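Long-range contacts in beta-d-glucoside glucohydrolase (Hypocrea jecorina, PDB 3ZZ1), which probably hydrolyses terminal, non-reducing beta-D-glucosyl residues with release of beta-D-glucose, a step in cellulose degradation: residues 356-361 and 395-400; 7-12 and 194-199. All blocks are in the same frame, centred on the assembly; numbering follows the deposited sequence. Where two conformers were deposited one is given.

Contact 1. Residues 356-361 and 395-400; sequences AIIGNH and PYDAIN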
# COMPACT_ATOMS: atom_id res chain seq x y z
N ALA A 356 3.23 -8.25 23.31
CA ALA A 356 3.65 -9.64 23.16
C ALA A 356 2.47 -10.62 23.17
O ALA A 356 2.54 -11.68 22.55
CB ALA A 356 4.65 -10.00 24.25
N ILE A 357 1.38 -10.25 23.85
CA ILE A 357 0.24 -11.16 24.05
C ILE A 357 -1.06 -10.77 23.33
O ILE A 357 -1.19 -9.67 22.81
CB ILE A 357 -0.07 -11.38 25.55
CG1 ILE A 357 -0.49 -10.06 26.21
CG2 ILE A 357 1.12 -12.03 26.26
CD1 ILE A 357 -1.33 -10.23 27.48
N ILE A 358 -2.02 -11.70 23.32
CA ILE A 358 -3.36 -11.46 22.79
C ILE A 358 -4.07 -10.37 23.61
O ILE A 358 -4.11 -10.44 24.84
CB ILE A 358 -4.22 -12.76 22.79
CG1 ILE A 358 -3.65 -13.82 21.83
CG2 ILE A 358 -5.69 -12.46 22.48
CD1 ILE A 358 -3.73 -13.46 20.36
N GLY A 359 -4.60 -9.37 22.92
CA GLY A 359 -5.39 -8.31 23.54
C GLY A 359 -6.68 -8.08 22.78
O GLY A 359 -7.09 -8.92 21.98
N ASN A 360 -7.31 -6.93 23.03
CA ASN A 360 -8.59 -6.60 22.40
C ASN A 360 -8.49 -6.38 20.89
O ASN A 360 -9.48 -6.53 20.17
CB ASN A 360 -9.23 -5.38 23.08
CG ASN A 360 -9.83 -5.70 24.44
OD1 ASN A 360 -10.27 -6.83 24.70
ND2 ASN A 360 -9.87 -4.71 25.31
N HIS A 361 -7.30 -6.03 20.42
CA HIS A 361 -7.03 -5.87 19.00
C HIS A 361 -7.13 -7.21 18.26
O HIS A 361 -7.83 -7.33 17.25
CB HIS A 361 -5.65 -5.25 18.78
CG HIS A 361 -5.30 -5.05 17.34
ND1 HIS A 361 -4.53 -5.94 16.63
CD2 HIS A 361 -5.64 -4.07 16.47
CE1 HIS A 361 -4.41 -5.52 15.39
NE2 HIS A 361 -5.07 -4.38 15.26
N PRO A 395 3.00 -13.15 19.45
CA PRO A 395 4.43 -13.38 19.58
C PRO A 395 4.79 -14.26 20.79
O PRO A 395 5.58 -15.20 20.64
CB PRO A 395 5.00 -11.98 19.75
CG PRO A 395 4.05 -11.11 19.01
CD PRO A 395 2.70 -11.73 19.21
N TYR A 396 4.20 -13.97 21.95
CA TYR A 396 4.51 -14.72 23.17
C TYR A 396 4.22 -16.22 23.06
O TYR A 396 5.07 -17.04 23.40
CB TYR A 396 3.80 -14.16 24.41
CG TYR A 396 3.87 -15.13 25.58
CD1 TYR A 396 5.08 -15.39 26.24
CD2 TYR A 396 2.73 -15.82 26.00
CE1 TYR A 396 5.14 -16.29 27.30
CE2 TYR A 396 2.79 -16.72 27.06
CZ TYR A 396 3.99 -16.96 27.70
OH TYR A 396 4.04 -17.85 28.75
N ASP A 397 3.02 -16.55 22.61
CA ASP A 397 2.58 -17.94 22.51
C ASP A 397 3.48 -18.72 21.56
O ASP A 397 3.86 -19.86 21.85
CB ASP A 397 1.10 -18.00 22.08
CG ASP A 397 0.15 -17.44 23.15
OD1 ASP A 397 0.33 -17.77 24.34
OD2 ASP A 397 -0.78 -16.69 22.80
N ALA A 398 3.85 -18.09 20.44
CA ALA A 398 4.75 -18.69 19.47
C ALA A 398 6.18 -18.82 20.01
O ALA A 398 6.84 -19.85 19.81
CB ALA A 398 4.74 -17.91 18.17
N ILE A 399 6.66 -17.78 20.70
CA ILE A 399 8.00 -17.80 21.28
C ILE A 399 8.10 -18.86 22.39
O ILE A 399 9.09 -19.60 22.46
CB ILE A 399 8.45 -16.40 21.77
CG1 ILE A 399 8.88 -15.54 20.57
CG2 ILE A 399 9.60 -16.49 22.79
CD1 ILE A 399 8.98 -14.05 20.85
N ASN A 400 7.06 -18.93 23.23
CA ASN A 400 6.99 -19.90 24.32
C ASN A 400 7.04 -21.35 23.83
O ASN A 400 7.78 -22.17 24.38
CB ASN A 400 5.74 -19.65 25.17
CG ASN A 400 5.72 -20.48 26.46
OD1 ASN A 400 6.77 -20.77 27.05
ND2 ASN A 400 4.52 -20.85 26.90
O HOH W 1 -1.25 -14.47 24.17
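Tyr396 N donates to Ala356 O at 2.9 Å, and with an N-H...O angle of 163° this bond is close to straight. The donor meets the carbonyl at a C=O...N angle of 145°. Because Tyr396 is the second residue of its helix, its N-H belongs to the first turn, where the helix has no earlier carbonyl to offer; the loop supplies one instead. The same oxygen is packed by carbon as well: Pro395 CD lies 3.3 Å from Ala356 O, and Tyr396 CB also sits against it. Pro395 has no N-H to give and meets this oxygen through its ring carbons. The positive end of the helix dipole would probably polarise this carbonyl further.

These residues belong to a beta-alpha-beta crossover in the family 3 C-terminal domain. Strand 348-352 leads into the loop, and helix 395-404 then returns the chain to the parallel neighbouring strand 409-413. Val410 and Leu412 of that strand touch Tyr396, while helix 510-518 packs against Pro395 and Ile399.

The apolar part is small. Ile357 CG2 reaches Tyr396 CB at 3.9 Å and its ring atom CD2 at 4.1 Å, approaching the ring obliquely. With CG anti to the backbone N (chi1 167°), CG leaves beside the carbonyl carbon, and the ring lies by the next turn of the helix, where Asn400 CB sits over one face, offset toward the rim.

Farther out, a water bridges the loop backbone to the Asp397 carboxylate: it accepts from Ile358 N at 3.0 Å and donates to Asp397 OD2 at 2.7 Å. Ile358 CG1 is 4.2 Å from Asp397 OD2, the two side chains crossing at about a right angle. The carboxylate thus takes up a loop N-H indirectly, and its position in the first helical turn probably stabilises its negative charge.

Contact 2. Residues 7-12 and 194-199; sequences TPWGTA and QANVAS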
# COMPACT_ATOMS: atom_id res chain seq x y z
N THR A 7 -8.30 -5.97 -27.43
CA THR A 7 -7.78 -5.94 -26.06
C THR A 7 -8.92 -6.24 -25.08
O THR A 7 -10.09 -6.10 -25.44
CB THR A 7 -7.13 -4.57 -25.71
OG1 THR A 7 -8.13 -3.54 -25.69
CG2 THR A 7 -6.02 -4.20 -26.71
N PRO A 8 -8.58 -6.69 -23.86
CA PRO A 8 -9.63 -6.99 -22.89
C PRO A 8 -10.65 -5.85 -22.68
O PRO A 8 -11.85 -6.12 -22.65
CB PRO A 8 -8.84 -7.28 -21.61
CG PRO A 8 -7.57 -7.88 -22.12
CD PRO A 8 -7.25 -7.09 -23.36
N TRP A 9 -10.19 -4.61 -22.57
CA TRP A 9 -11.09 -3.45 -22.41
C TRP A 9 -11.91 -3.16 -23.66
O TRP A 9 -13.05 -2.72 -23.57
CB TRP A 9 -10.31 -2.20 -22.02
CG TRP A 9 -10.15 -1.97 -20.54
CD1 TRP A 9 -8.98 -1.91 -19.85
CD2 TRP A 9 -11.19 -1.73 -19.57
NE1 TRP A 9 -9.22 -1.67 -18.52
CE2 TRP A 9 -10.56 -1.55 -18.32
CE3 TRP A 9 -12.59 -1.66 -19.64
CZ2 TRP A 9 -11.28 -1.31 -17.15
CZ3 TRP A 9 -13.31 -1.41 -18.47
CH2 TRP A 9 -12.65 -1.24 -17.24
N GLY A 10 -11.31 -3.40 -24.83
CA GLY A 10 -11.98 -3.18 -26.12
C GLY A 10 -13.18 -4.09 -26.30
O GLY A 10 -14.25 -3.64 -26.72
N THR A 11 -12.99 -5.37 -25.99
CA THR A 11 -14.05 -6.37 -26.07
C THR A 11 -15.12 -6.12 -25.00
O THR A 11 -16.31 -6.27 -25.27
CB THR A 11 -13.48 -7.80 -25.96
OG1 THR A 11 -12.53 -8.00 -27.01
CG2 THR A 11 -14.58 -8.86 -26.07
N ALA A 12 -14.68 -5.71 -23.81
CA ALA A 12 -15.61 -5.35 -22.73
C ALA A 12 -16.48 -4.17 -23.14
O ALA A 12 -17.67 -4.13 -22.81
CB ALA A 12 -14.84 -5.02 -21.46
N GLN A 194 -2.96 0.74 -16.18
CA GLN A 194 -2.28 -0.13 -17.15
C GLN A 194 -2.50 -1.61 -16.82
O GLN A 194 -2.45 -2.46 -17.70
CB GLN A 194 -0.78 0.20 -17.21
CG GLN A 194 -0.06 -0.31 -18.46
CD GLN A 194 0.46 -1.73 -18.33
OE1 GLN A 194 0.64 -2.25 -17.22
NE2 GLN A 194 0.71 -2.38 -19.47
N ALA A 195 -2.77 -1.90 -15.54
CA ALA A 195 -3.07 -3.25 -15.09
C ALA A 195 -4.54 -3.59 -15.34
O ALA A 195 -5.02 -4.63 -14.91
CB ALA A 195 -2.72 -3.42 -13.61
N ASN A 196 -5.23 -2.69 -16.03
CA ASN A 196 -6.66 -2.80 -16.33
C ASN A 196 -7.56 -2.76 -15.09
O ASN A 196 -8.57 -3.46 -15.04
CB ASN A 196 -6.98 -4.05 -17.17
CG ASN A 196 -6.35 -4.00 -18.55
OD1 ASN A 196 -6.24 -2.93 -19.16
ND2 ASN A 196 -5.95 -5.16 -19.05
N VAL A 197 -7.20 -1.94 -14.11
CA VAL A 197 -8.04 -1.79 -12.92
C VAL A 197 -9.45 -1.43 -13.40
O VAL A 197 -9.61 -0.69 -14.37
CB VAL A 197 -7.48 -0.76 -11.89
CG1 VAL A 197 -7.67 0.69 -12.35
CG2 VAL A 197 -8.09 -0.98 -10.50
N ALA A 198 -10.45 -2.00 -12.74
CA ALA A 198 -11.84 -1.84 -13.14
C ALA A 198 -12.35 -0.47 -12.74
O ALA A 198 -13.06 0.18 -13.51
CB ALA A 198 -12.69 -2.92 -12.49
N SER A 199 -11.97 -0.05 -11.54
CA SER A 199 -12.48 1.18 -10.96
C SER A 199 -11.41 1.96 -10.20
O SER A 199 -10.36 1.43 -9.83
CB SER A 199 -13.65 0.85 -10.02
OG SER A 199 -14.25 2.03 -9.53
O HOH W 2 -7.30 -3.79 -22.03
O HOH W 3 -7.89 0.36 -16.37
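The indole of Trp9 meets segment 194-199 with its edge, and three oxygens lie near the ring plane: Asn196 OD1, Val197 O and Ala198 O. Val197 O is in plane, 3.3 Å from Trp9 CZ2, whereas Ala198 O stands 4.0 Å from Trp9 CH2. At the pyrrole end Asn196 OD1 approaches Trp9 CD1 to 3.0 Å. The amide is turned almost perpendicular to the indole, the planes being 83° apart, and the two side chains slide past each other in opposite directions. Outside the two segments, Ala294 and Leu298 of helix 282-298, with Pro3 and Pro230, also pack on Trp9.

Asn196 OD1 is only 3.3 Å from Trp9 NE1, but the angle is too poor for a hydrogen bond. Two waters make the polar links instead. One accepts from Trp9 N at 3.1 Å and donates to Asn196 OD1 at 3.2 Å. The other donates to Val197 O at 2.8 Å and takes only a weak bond from Trp9 NE1.

Both backbones come from helix ends. Thr7 is the N-cap of helix 8-20, its OG1 accepting from Gly10 N, and Trp9 follows in the first turn. Asn196, with positive phi (64°), is the C-prime residue of a Schellman motif that terminates helix 178-194, before the chain enters strand 199-202. The N-terminal helix is thereby packed against a helix-to-strand turn of the family 3 N-terminal domain, which belongs to the TIM-barrel clan.

Aromatic C-H groups carry a slight positive charge, and their approach to Asn196 OD1 and Val197 O is therefore probably a weak electrostatic attraction; the hydrogen-bonded links between the segments run through bound water, not through a direct bond.

How the contacts relate
Contact 2 closes at residue 199, well before contact 1 opens at 356, so the two follow one another in series along the chain. Their centres are 44 Å apart, on opposite sides of the chain's centre, and even the nearest atoms are separated by about 26 Å. They share no helix or sheet. Contact 2 joins helix 8-20 to the turn entering strand 199-202 of the sheet that also holds 154-160 and 232-235; contact 1 lies beside strands 348-352 and 409-413 of another six-stranded sheet. Contact 1 closes a short loop within the C-terminal domain, whereas contact 2 brings the N-terminal helix onto an N-terminal-domain turn 182 residues later.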